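Local coordinates for protein cellulase (Bacteroides salanitronis, PDB 6WQY) that probably cleaves beta-1,4 linkages in cellulose and related plant polysaccharides, as the catalytic domain of a broad-specificity GH5_4 endoglucanase, at residues E170-I175 and G220-V225; T226-T231 and V248-Y253. One frame throughout, in Å; residues are numbered along the deposited sequence.

Interaction 1: E170-I175 and G220-V225; sequences EAMNEI and GVPGYV
Glu170 and Gly220 face each other as a parallel beta bridge, with their CA atoms 4.2 Å apart. Ala171 N donates to Gly220 O at 2.9 Å, and the same oxygen takes a CA-H...O contact from Glu170 CA. The Glu170 side chain starts beside this carbonyl. Its CB lies 4.2 Å from Gly220 O and its CG 4.1 Å. CG is anti to the backbone N (chi1 173°), and the chain runs extended from there, which carries the carboxylate away from Gly220. At its tip, OE1 bonds Tyr306 OH. OE2 forms a salt bridge with Arg76 and accepts a hydrogen bond from Asn118 ND2, so both oxygens of this buried group have partners.

The bridge joins neighbouring strands 167-170 and 219-222 of the eight-stranded TIM barrel typical of GH5. Beyond it the two segments diverge. Asn173 and Glu174 are the Asn-Glu pair that GH5 enzymes carry after the fourth barrel strand. Here the Pro222 ring reaches across to the other segment. Its CG meets Met172 CG at 3.9 Å, the two side chains crossing at about a right angle, and its CB lies 3.8 Å from Asn173 O. Further along, one water accepts from Ile175 N and donates to Asn173 O and Gly223 O. The segments meet again where Val225 N donates to Ile175 O at 2.8 Å, a bent bond of 139° at the hydrogen. Ile175 O also sits 3.5 Å above the centre of the Tyr224 ring. Tyr224 OH bonds Gln192 OE1 and Asp177 N, which probably steadies the far end of that ring.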
ATOM      1  N   GLU A 170      -7.959  -2.666  -1.921  1.00  7.60           N
ATOM      2  CA  GLU A 170      -7.579  -2.035  -0.655  1.00  7.69           C
ATOM      3  C   GLU A 170      -8.490  -0.827  -0.445  1.00  7.60           C
ATOM      4  O   GLU A 170      -8.555   0.055  -1.297  1.00  7.97           O
ATOM      5  CB  GLU A 170      -6.113  -1.614  -0.731  1.00  8.06           C
ATOM      6  CG  GLU A 170      -5.620  -0.795   0.438  1.00  8.18           C
ATOM      7  CD  GLU A 170      -4.223  -0.272   0.185  1.00  7.82           C
ATOM      8  OE1 GLU A 170      -3.252  -1.095   0.224  1.00  8.35           O
ATOM      9  OE2 GLU A 170      -4.077   0.936  -0.086  1.00  8.63           O
ATOM     10  N   ALA A 171      -9.188  -0.787   0.692  1.00  7.96           N
ATOM     11  CA  ALA A 171     -10.333   0.104   0.869  1.00  8.40           C
ATOM     12  C   ALA A 171      -9.984   1.561   0.630  1.00  7.82           C
ATOM     13  O   ALA A 171     -10.771   2.302   0.024  1.00  8.56           O
ATOM     14  CB  ALA A 171     -10.836  -0.045   2.299  1.00  9.02           C
ATOM     15  N   MET A 172      -8.859   2.002   1.200  1.00  7.46           N
ATOM     16  CA  MET A 172      -8.415   3.392   1.199  1.00  7.89           C
ATOM     17  C   MET A 172      -6.967   3.380   1.653  1.00  7.48           C
ATOM     18  O   MET A 172      -6.393   2.316   1.920  1.00  8.41           O
ATOM     19  CB  MET A 172      -9.315   4.287   2.036  1.00  9.36           C
ATOM     20  CG  MET A 172      -9.425   3.932   3.472  1.00  9.84           C
ATOM     21  SD  MET A 172     -10.940   4.599   4.222  1.00 10.85           S
ATOM     22  CE  MET A 172     -12.087   3.315   3.712  1.00 12.25           C
ATOM     23  N   ASN A 173      -6.367   4.576   1.710  1.00  7.42           N
ATOM     24  CA  ASN A 173      -4.926   4.728   1.885  1.00  7.85           C
ATOM     25  C   ASN A 173      -4.571   5.141   3.312  1.00  7.30           C
ATOM     26  O   ASN A 173      -4.554   4.279   4.201  1.00  8.09           O
ATOM     27  CB  ASN A 173      -4.372   5.674   0.811  1.00  7.55           C
ATOM     28  CG  ASN A 173      -2.880   5.808   0.909  1.00  7.57           C
ATOM     29  OD1 ASN A 173      -2.191   4.813   1.123  1.00  7.71           O
ATOM     30  ND2 ASN A 173      -2.371   7.027   0.787  1.00  7.69           N
ATOM     31  N   GLU A 174      -4.297   6.432   3.542  1.00  7.40           N
ATOM     32  CA  GLU A 174      -3.790   6.946   4.815  1.00  7.54           C
ATOM     33  C   GLU A 174      -4.810   7.929   5.359  1.00  7.73           C
ATOM     34  O   GLU A 174      -4.885   9.076   4.921  1.00  8.81           O
ATOM     35  CB  GLU A 174      -2.436   7.627   4.621  1.00  8.07           C
ATOM     36  CG  GLU A 174      -1.336   6.668   4.269  1.00  8.38           C
ATOM     37  CD  GLU A 174       0.030   7.301   4.109  1.00  8.91           C
ATOM     38  OE1 GLU A 174       0.120   8.553   4.005  1.00 10.03           O
ATOM     39  OE2 GLU A 174       1.055   6.562   4.110  1.00  9.70           O
ATOM     40  N   ILE A 175      -5.613   7.473   6.300  1.00  8.13           N
ATOM     41  CA  ILE A 175      -6.724   8.253   6.828  1.00  8.13           C
ATOM     42  C   ILE A 175      -6.298   8.919   8.133  1.00  8.34           C
ATOM     43  O   ILE A 175      -5.889   8.251   9.096  1.00  8.92           O
ATOM     44  CB  ILE A 175      -7.954   7.357   7.026  1.00  8.73           C
ATOM     45  CG1 ILE A 175      -8.393   6.741   5.681  1.00  9.35           C
ATOM     46  CG2 ILE A 175      -9.080   8.133   7.695  1.00  9.48           C
ATOM     47  CD1 ILE A 175      -8.700   7.735   4.569  1.00 10.35           C
ATOM     48  N   GLY A 220      -7.726  -5.578   1.350  1.00  8.18           N
ATOM     49  CA  GLY A 220      -6.896  -4.884   2.325  1.00  8.39           C
ATOM     50  C   GLY A 220      -7.693  -3.797   3.030  1.00  7.90           C
ATOM     51  O   GLY A 220      -8.458  -3.075   2.395  1.00  8.50           O
ATOM     52  N   VAL A 221      -7.490  -3.687   4.339  1.00  8.11           N
ATOM     53  CA  VAL A 221      -8.169  -2.697   5.173  1.00  8.51           C
ATOM     54  C   VAL A 221      -7.152  -2.052   6.105  1.00  7.87           C
ATOM     55  O   VAL A 221      -6.421  -2.769   6.802  1.00  8.96           O
ATOM     56  CB  VAL A 221      -9.355  -3.315   5.941  1.00  9.48           C
ATOM     57  CG1 VAL A 221     -10.541  -3.499   5.004  1.00  9.94           C
ATOM     58  CG2 VAL A 221      -8.976  -4.644   6.588  1.00 10.26           C
ATOM     59  N   PRO A 222      -7.077  -0.712   6.153  1.00  8.21           N
ATOM     60  CA  PRO A 222      -6.044  -0.068   6.963  1.00  8.07           C
ATOM     61  C   PRO A 222      -6.509   0.357   8.345  1.00  8.19           C
ATOM     62  O   PRO A 222      -7.700   0.533   8.620  1.00  9.09           O
ATOM     63  CB  PRO A 222      -5.692   1.173   6.130  1.00  9.06           C
ATOM     64  CG  PRO A 222      -7.028   1.574   5.539  1.00  8.69           C
ATOM     65  CD  PRO A 222      -7.693   0.235   5.201  1.00  8.42           C
ATOM     66  N   GLY A 223      -5.524   0.582   9.218  1.00  9.22           N
ATOM     67  CA  GLY A 223      -5.718   1.317  10.442  1.00  9.62           C
ATOM     68  C   GLY A 223      -5.403   2.788  10.252  1.00  8.31           C
ATOM     69  O   GLY A 223      -5.029   3.252   9.171  1.00  8.87           O
ATOM     70  N   TYR A 224      -5.545   3.534  11.343  1.00  8.74           N
ATOM     71  CA  TYR A 224      -5.440   4.985  11.286  1.00  9.03           C
ATOM     72  C   TYR A 224      -4.053   5.413  10.832  1.00  8.17           C
ATOM     73  O   TYR A 224      -3.040   4.952  11.373  1.00  8.60           O
ATOM     74  CB  TYR A 224      -5.798   5.579  12.653  1.00  9.64           C
ATOM     75  CG  TYR A 224      -6.119   7.057  12.607  1.00  9.11           C
ATOM     76  CD1 TYR A 224      -5.131   8.017  12.697  1.00 10.15           C
ATOM     77  CD2 TYR A 224      -7.438   7.496  12.508  1.00  9.54           C
ATOM     78  CE1 TYR A 224      -5.426   9.361  12.664  1.00  9.76           C
ATOM     79  CE2 TYR A 224      -7.741   8.842  12.492  1.00 10.03           C
ATOM     80  CZ  TYR A 224      -6.741   9.775  12.594  1.00  9.66           C
ATOM     81  OH  TYR A 224      -7.001  11.129  12.588  1.00 10.53           O
ATOM     82  N   VAL A 225      -4.037   6.273   9.804  1.00  8.67           N
ATOM     83  CA  VAL A 225      -2.850   6.811   9.137  1.00  8.53           C
ATOM     84  C   VAL A 225      -1.824   5.736   8.804  1.00  8.08           C
ATOM     85  O   VAL A 225      -0.639   6.028   8.641  1.00  9.64           O
ATOM     86  CB  VAL A 225      -2.299   8.072   9.856  1.00  9.92           C
ATOM     87  CG1 VAL A 225      -1.474   7.748  11.096  1.00 10.76           C
ATOM     88  CG2 VAL A 225      -1.518   8.966   8.892  1.00 10.71           C
TER
HETATM   89  O   HOH W   1      -5.464   4.722   6.861  1.00  9.78           O

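Interaction 2: T226-T231 and V248-Y253; sequences TNIDLT and VAVHFY
Thr231 OG1 lies 4.0 Å from Val250 CG1 and has two polar partners. It donates to Asn227 O at 2.7 Å, from above the carbonyl plane, and accepts from a water. The approach of that water to Ala249 O is unusually short, and a bond there is doubtful. Asn227 O is gripped twice, because Thr231 N bonds it as well. Asn227 is the N-cap of helix 228-234. Its OD1 accepts from Leu230 N on an in-plane lone pair.

The methyl side of Thr231 faces the strand. CG2 is anti to the backbone N (chi1 of OG1 -61°) and meets Val248 CG1 at 3.6 Å. Ile228 lies a turn earlier in the helix. Its CG1 packs on Val250 CB at 4.0 Å, and its CD1 reaches Phe252 CD1 at an oblique angle to the ring. This is the helix-on-strand packing of a beta-alpha-beta crossover in the TIM barrel: strand 219-222, helix 228-234, strand 246-251. Met294 and Phe298 of helix 284-299 cover the same apolar patch.

Just before the N-cap, Thr226 meets His251. His251 N donates to Thr226 O at 3.0 Å, nearly straight at 172° and on a lone pair. Thr226 CG2 sits over the centre of the imidazole, 3.7 Å from its centroid and 3° off the normal, a CH-pi contact. His251 ND1 hydrogen-bonds Glu174 OE2, which probably helps to set the rotation of the ring. An alanine in place of His251 would probably leave Glu174 OE2 without that partner and open a gap beneath Thr226 CG2. A second water accepts from Ile228 N and donates to His251 O.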
ATOM      1  N   THR A 226      -2.285   4.501   8.592  1.00  7.94           N
ATOM      2  CA  THR A 226      -1.433   3.333   8.328  1.00  8.47           C
ATOM      3  C   THR A 226      -0.290   3.197   9.336  1.00  8.10           C
ATOM      4  O   THR A 226       0.770   2.639   9.023  1.00  9.11           O
ATOM      5  CB  THR A 226      -0.944   3.238   6.879  1.00  8.61           C
ATOM      6  OG1 THR A 226      -0.157   4.377   6.514  1.00  9.78           O
ATOM      7  CG2 THR A 226      -2.097   3.103   5.921  1.00  8.83           C
ATOM      8  N   ASN A 227      -0.509   3.653  10.557  1.00  8.51           N
ATOM      9  CA  ASN A 227       0.522   3.623  11.589  1.00  8.57           C
ATOM     10  C   ASN A 227       0.438   2.326  12.384  1.00  8.28           C
ATOM     11  O   ASN A 227      -0.634   1.948  12.848  1.00  9.10           O
ATOM     12  CB  ASN A 227       0.316   4.813  12.520  1.00  9.77           C
ATOM     13  CG  ASN A 227       1.298   4.820  13.654  1.00  9.98           C
ATOM     14  OD1 ASN A 227       1.014   4.333  14.757  1.00 10.85           O
ATOM     15  ND2 ASN A 227       2.479   5.348  13.404  1.00 13.11           N
ATOM     16  N   ILE A 228       1.566   1.633  12.541  1.00  8.58           N
ATOM     17  CA  ILE A 228       1.528   0.338  13.224  1.00  8.88           C
ATOM     18  C   ILE A 228       0.930   0.447  14.628  1.00  9.18           C
ATOM     19  O   ILE A 228       0.071  -0.360  15.013  1.00  9.93           O
ATOM     20  CB  ILE A 228       2.911  -0.336  13.224  1.00  9.49           C
ATOM     21  CG1 ILE A 228       3.199  -0.905  11.828  1.00 10.17           C
ATOM     22  CG2 ILE A 228       2.981  -1.430  14.294  1.00 10.27           C
ATOM     23  CD1 ILE A 228       4.592  -1.452  11.638  1.00 11.08           C
ATOM     24  N   ASP A 229       1.370   1.419  15.425  0.58  9.61           N
ATOM     25  CA  ASP A 229       0.878   1.488  16.798  0.58  9.39           C
ATOM     26  C   ASP A 229      -0.618   1.780  16.841  0.58  9.77           C
ATOM     27  O   ASP A 229      -1.368   1.153  17.605  0.58  9.69           O
ATOM     28  CB  ASP A 229       1.668   2.518  17.596  0.58  9.80           C
ATOM     29  CG  ASP A 229       3.025   2.002  17.977  0.58 10.97           C
ATOM     30  OD1 ASP A 229       3.085   1.061  18.796  0.58 13.55           O
ATOM     31  OD2 ASP A 229       4.021   2.500  17.409  0.58 12.88           O
ATOM     32  N   LEU A 230      -1.077   2.749  16.057  1.00  9.63           N
ATOM     33  CA  LEU A 230      -2.500   3.071  16.083  1.00  9.11           C
ATOM     34  C   LEU A 230      -3.351   1.945  15.517  1.00  9.13           C
ATOM     35  O   LEU A 230      -4.530   1.815  15.880  1.00 10.09           O
ATOM     36  CB  LEU A 230      -2.790   4.380  15.364  1.00  9.74           C
ATOM     37  CG  LEU A 230      -2.127   5.610  15.977  1.00 10.43           C
ATOM     38  CD1 LEU A 230      -2.526   6.856  15.195  1.00 11.54           C
ATOM     39  CD2 LEU A 230      -2.503   5.780  17.439  1.00 13.13           C
ATOM     40  N   THR A 231      -2.777   1.146  14.617  1.00  9.33           N
ATOM     41  CA  THR A 231      -3.472  -0.011  14.060  1.00 10.06           C
ATOM     42  C   THR A 231      -3.591  -1.119  15.107  1.00  9.38           C
ATOM     43  O   THR A 231      -4.694  -1.600  15.403  1.00 10.54           O
ATOM     44  CB  THR A 231      -2.737  -0.498  12.806  1.00  9.20           C
ATOM     45  OG1 THR A 231      -2.728   0.555  11.833  1.00  9.57           O
ATOM     46  CG2 THR A 231      -3.416  -1.712  12.180  1.00 10.26           C
ATOM     47  N   VAL A 248      -4.733  -6.791   7.003  1.00  8.83           N
ATOM     48  CA  VAL A 248      -4.487  -5.485   7.612  1.00  9.00           C
ATOM     49  C   VAL A 248      -3.345  -4.799   6.879  1.00  8.95           C
ATOM     50  O   VAL A 248      -2.241  -5.342   6.773  1.00  9.99           O
ATOM     51  CB  VAL A 248      -4.146  -5.639   9.097  1.00 10.16           C
ATOM     52  CG1 VAL A 248      -3.982  -4.283   9.763  1.00 11.92           C
ATOM     53  CG2 VAL A 248      -5.214  -6.467   9.816  1.00 11.22           C
ATOM     54  N   ALA A 249      -3.593  -3.588   6.398  1.00  8.85           N
ATOM     55  CA  ALA A 249      -2.596  -2.803   5.683  1.00  8.95           C
ATOM     56  C   ALA A 249      -1.942  -1.801   6.622  1.00  8.32           C
ATOM     57  O   ALA A 249      -2.641  -1.034   7.278  1.00  9.74           O
ATOM     58  CB  ALA A 249      -3.265  -2.041   4.535  1.00  9.92           C
ATOM     59  N   VAL A 250      -0.595  -1.787   6.660  1.00  8.73           N
ATOM     60  CA  VAL A 250       0.167  -0.756   7.359  1.00  8.45           C
ATOM     61  C   VAL A 250       1.227  -0.211   6.409  1.00  7.61           C
ATOM     62  O   VAL A 250       1.597  -0.848   5.427  1.00  8.14           O
ATOM     63  CB  VAL A 250       0.813  -1.256   8.666  1.00  8.65           C
ATOM     64  CG1 VAL A 250      -0.252  -1.666   9.668  1.00 10.10           C
ATOM     65  CG2 VAL A 250       1.789  -2.378   8.409  1.00 10.32           C
ATOM     66  N   HIS A 251       1.740   0.973   6.732  1.00  7.71           N
ATOM     67  CA  HIS A 251       2.881   1.548   6.021  1.00  7.64           C
ATOM     68  C   HIS A 251       4.028   1.708   7.007  1.00  7.75           C
ATOM     69  O   HIS A 251       3.804   1.922   8.205  1.00  8.99           O
ATOM     70  CB  HIS A 251       2.537   2.904   5.382  1.00  7.92           C
ATOM     71  CG  HIS A 251       1.493   2.809   4.310  1.00  7.85           C
ATOM     72  ND1 HIS A 251       0.948   3.907   3.682  1.00  7.51           N
ATOM     73  CD2 HIS A 251       0.904   1.733   3.742  1.00  7.47           C
ATOM     74  CE1 HIS A 251       0.064   3.511   2.776  1.00  7.99           C
ATOM     75  NE2 HIS A 251       0.013   2.193   2.790  1.00  8.11           N
ATOM     76  N   PHE A 252       5.263   1.603   6.508  1.00  7.96           N
ATOM     77  CA  PHE A 252       6.425   1.620   7.387  1.00  8.30           C
ATOM     78  C   PHE A 252       7.591   2.310   6.701  1.00  7.92           C
ATOM     79  O   PHE A 252       8.217   1.725   5.812  1.00  8.63           O
ATOM     80  CB  PHE A 252       6.841   0.209   7.810  1.00  8.94           C
ATOM     81  CG  PHE A 252       8.005   0.191   8.756  1.00  8.72           C
ATOM     82  CD1 PHE A 252       7.818   0.439  10.110  1.00  9.06           C
ATOM     83  CD2 PHE A 252       9.293  -0.058   8.303  1.00  9.70           C
ATOM     84  CE1 PHE A 252       8.885   0.420  10.985  1.00 10.27           C
ATOM     85  CE2 PHE A 252      10.359  -0.073   9.177  1.00 10.64           C
ATOM     86  CZ  PHE A 252      10.153   0.168  10.513  1.00 10.27           C
ATOM     87  N   TYR A 253       7.905   3.514   7.160  1.00  8.26           N
ATOM     88  CA  TYR A 253       9.025   4.295   6.655  1.00  8.74           C
ATOM     89  C   TYR A 253      10.003   4.664   7.768  1.00  8.91           C
ATOM     90  O   TYR A 253      10.906   5.490   7.555  1.00  9.77           O
ATOM     91  CB  TYR A 253       8.532   5.567   5.988  1.00  9.97           C
ATOM     92  CG  TYR A 253       7.775   5.394   4.689  1.00  9.16           C
ATOM     93  CD1 TYR A 253       8.465   5.135   3.514  1.00  9.76           C
ATOM     94  CD2 TYR A 253       6.394   5.541   4.629  1.00  8.68           C
ATOM     95  CE1 TYR A 253       7.805   5.044   2.307  1.00  9.99           C
ATOM     96  CE2 TYR A 253       5.724   5.430   3.422  1.00  9.03           C
ATOM     97  CZ  TYR A 253       6.434   5.191   2.260  1.00  8.40           C
ATOM     98  OH  TYR A 253       5.845   5.158   1.020  1.00  9.38           O
TER
HETATM   99  O   HOH W   2       3.973   2.482  11.043  1.00  9.23           O
HETATM  100  O   HOH W   3      -2.805   0.692   9.127  1.00 11.96           O

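The two interactions follow one another along the chain. Interaction 1 ends at Val225, and interaction 2 begins at Thr226. Their centres are about 9 Å apart. Interaction 1 joins strands 167-170 and 219-222, and interaction 2 packs helix 228-234 against strand 246-251. The three strands are consecutive in the one parallel barrel, and Val221 O probably bonds Ala249 N across the last pair. Asn173 O also packs against Thr226 CG2. The Glu174-His251 pair ties the two contacts together. The loops after three successive strands thus converge at one end of the barrel, the end that carries the active site in GH5 enzymes.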